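Local coordinates for protein Rho guanine nucleotide exchange factor 3 (Mus musculus, PDB 2Z0Q) that acts as a guanine nucleotide exchange factor for the GTPases RhoA and RhoB, here as its DH-PH fragment, at residues Val313-Lys316 / Ser321-His324. Sequence-based numbering, arbitrary orientation.
Sequences VSFK and SQTH. With SO4 (sulfate ion), chain D.
Phe-315 and Gln-322 form a hydrogen-bonded antiparallel pair, with Phe-315 N to Gln-322 O at 2.9 Å and Gln-322 N to Phe-315 O at 2.8 Å. Val-313 and His-324 repeat the pattern, Val-313 N lying 2.9 Å from His-324 O, and strands 313-315 and 322-324 run antiparallel in a beta hairpin of the PH domain. All four side chains share one face, where Ile-276 touches Val-313, Phe-315 and Gln-322, Leu-255 meets Val-313, and Ile-257 meets His-324. The ring of Phe-315 swings out opposite the main-chain nitrogen (chi1 172°), which brings CD2 to 3.9 Å from Gln-322 NE2; the amide nitrogen sits at the ring's edge, and the two planes are 85° apart. That nitrogen is bonded to Gln-274 O, while Gln-322 OE1 accepts His-324 NE2 at 2.7 Å on a lone pair, nearly straight at 171° and in the imidazole plane. Replacing His-324 with an alanine would probably leave Gln-322 OE1 without this donor and its amide freer to turn. Near the imidazole, a sulfate, probably from the crystallisation liquor, takes a bond from Thr-323 N (3.0 Å to its O4) and another from Arg-273. The NE2 bond of buried Gln-322 thus ties its strand to the loop before strand 276-277, while the His-324 bond fixes the amide's orientation.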
ATOM      1  N   VAL A 313      17.206  18.502   0.601  1.00 16.25           N
ATOM      2  CA  VAL A 313      16.240  19.264  -0.138  1.00 15.02           C
ATOM      3  C   VAL A 313      16.379  20.703   0.345  1.00 16.11           C
ATOM      4  O   VAL A 313      16.380  20.950   1.542  1.00 15.84           O
ATOM      5  CB  VAL A 313      14.800  18.802   0.132  1.00 18.18           C
ATOM      6  CG1 VAL A 313      13.883  19.759  -0.483  1.00 22.43           C
ATOM      7  CG2 VAL A 313      14.548  17.381  -0.463  1.00 20.52           C
ATOM      8  N   SER A 314      16.504  21.651  -0.585  1.00 17.12           N
ATOM      9  CA  SER A 314      16.623  23.049  -0.172  1.00 17.52           C
ATOM     10  C   SER A 314      15.726  23.942  -1.046  1.00 16.76           C
ATOM     11  O   SER A 314      15.325  23.590  -2.171  1.00 17.26           O
ATOM     12  CB  SER A 314      18.102  23.479  -0.203  1.00 17.74           C
ATOM     13  OG  SER A 314      18.556  23.651  -1.517  1.00 23.14           O
ATOM     14  N   PHE A 315      15.395  25.085  -0.493  1.00 16.77           N
ATOM     15  CA  PHE A 315      14.484  26.021  -1.108  1.00 16.70           C
ATOM     16  C   PHE A 315      14.959  27.442  -0.828  1.00 17.16           C
ATOM     17  O   PHE A 315      15.108  27.874   0.329  1.00 16.13           O
ATOM     18  CB  PHE A 315      13.106  25.752  -0.493  1.00 17.14           C
ATOM     19  CG  PHE A 315      12.046  26.738  -0.869  1.00 19.52           C
ATOM     20  CD1 PHE A 315      11.898  27.146  -2.180  1.00 18.71           C
ATOM     21  CD2 PHE A 315      11.111  27.160   0.090  1.00 20.16           C
ATOM     22  CE1 PHE A 315      10.818  27.969  -2.558  1.00 20.86           C
ATOM     23  CE2 PHE A 315      10.029  27.977  -0.278  1.00 23.12           C
ATOM     24  CZ  PHE A 315       9.889  28.377  -1.613  1.00 20.08           C
ATOM     25  N   LYS A 316      15.185  28.173  -1.908  1.00 18.07           N
ATOM     26  CA  LYS A 316      15.638  29.548  -1.808  1.00 20.58           C
ATOM     27  C   LYS A 316      14.381  30.407  -1.743  1.00 22.75           C
ATOM     28  O   LYS A 316      13.585  30.399  -2.671  1.00 23.22           O
ATOM     29  CB  LYS A 316      16.506  29.876  -3.039  1.00 21.04           C
ATOM     30  CG  LYS A 316      17.183  31.175  -2.882  1.00 22.57           C
ATOM     31  CD  LYS A 316      18.073  31.568  -4.040  1.00 22.47           C
ATOM     32  CE  LYS A 316      18.573  32.977  -3.731  1.00 18.78           C
ATOM     33  NZ  LYS A 316      19.146  33.542  -4.932  1.00 23.23           N
ATOM     34  N   SER A 321      14.284  31.049   3.467  1.00 23.20           N
ATOM     35  CA  SER A 321      14.939  29.917   2.762  1.00 21.14           C
ATOM     36  C   SER A 321      15.046  28.736   3.715  1.00 18.78           C
ATOM     37  O   SER A 321      15.115  28.922   4.922  1.00 18.77           O
ATOM     38  CB  SER A 321      16.329  30.305   2.290  1.00 21.89           C
ATOM     39  OG  SER A 321      16.260  31.279   1.297  1.00 23.09           O
ATOM     40  N   GLN A 322      15.071  27.533   3.156  1.00 17.01           N
ATOM     41  CA  GLN A 322      15.097  26.330   3.976  1.00 16.01           C
ATOM     42  C   GLN A 322      16.086  25.333   3.421  1.00 14.88           C
ATOM     43  O   GLN A 322      16.387  25.337   2.231  1.00 15.23           O
ATOM     44  CB  GLN A 322      13.743  25.593   3.920  1.00 18.23           C
ATOM     45  CG  GLN A 322      12.527  26.249   4.478  1.00 19.49           C
ATOM     46  CD  GLN A 322      11.278  25.432   4.143  1.00 18.39           C
ATOM     47  OE1 GLN A 322      11.285  24.207   4.268  1.00 16.45           O
ATOM     48  NE2 GLN A 322      10.212  26.109   3.710  1.00 18.34           N
ATOM     49  N   THR A 323      16.565  24.474   4.307  1.00 15.65           N
ATOM     50  CA  THR A 323      17.372  23.363   3.857  1.00 15.39           C
ATOM     51  C   THR A 323      17.077  22.199   4.814  1.00 14.58           C
ATOM     52  O   THR A 323      16.999  22.391   6.013  1.00 15.52           O
ATOM     53  CB  THR A 323      18.887  23.686   3.785  1.00 17.48           C
ATOM     54  OG1 THR A 323      19.547  22.601   3.100  1.00 16.71           O
ATOM     55  CG2 THR A 323      19.519  23.920   5.175  1.00 16.52           C
ATOM     56  N   HIS A 324      16.924  20.993   4.262  1.00 15.25           N
ATOM     57  CA  HIS A 324      16.635  19.811   5.080  1.00 15.37           C
ATOM     58  C   HIS A 324      17.501  18.632   4.643  1.00 14.06           C
ATOM     59  O   HIS A 324      17.598  18.361   3.448  1.00 14.88           O
ATOM     60  CB  HIS A 324      15.181  19.407   4.871  1.00 14.74           C
ATOM     61  CG  HIS A 324      14.212  20.482   5.219  1.00 15.73           C
ATOM     62  ND1 HIS A 324      13.811  20.730   6.513  1.00 17.67           N
ATOM     63  CD2 HIS A 324      13.610  21.415   4.447  1.00 15.09           C
ATOM     64  CE1 HIS A 324      12.998  21.775   6.520  1.00 17.51           C
ATOM     65  NE2 HIS A 324      12.862  22.209   5.277  1.00 15.82           N
TER
HETATM   66  S   SO4 D 503      15.340  25.692   7.919  1.00 36.21           S
HETATM   67  O1  SO4 D 503      14.924  27.108   8.229  1.00 36.93           O
HETATM   68  O2  SO4 D 503      15.593  24.993   9.217  1.00 33.49           O
HETATM   69  O3  SO4 D 503      14.217  24.997   7.243  1.00 33.27           O
HETATM   70  O4  SO4 D 503      16.551  25.650   7.053  1.00 26.85           O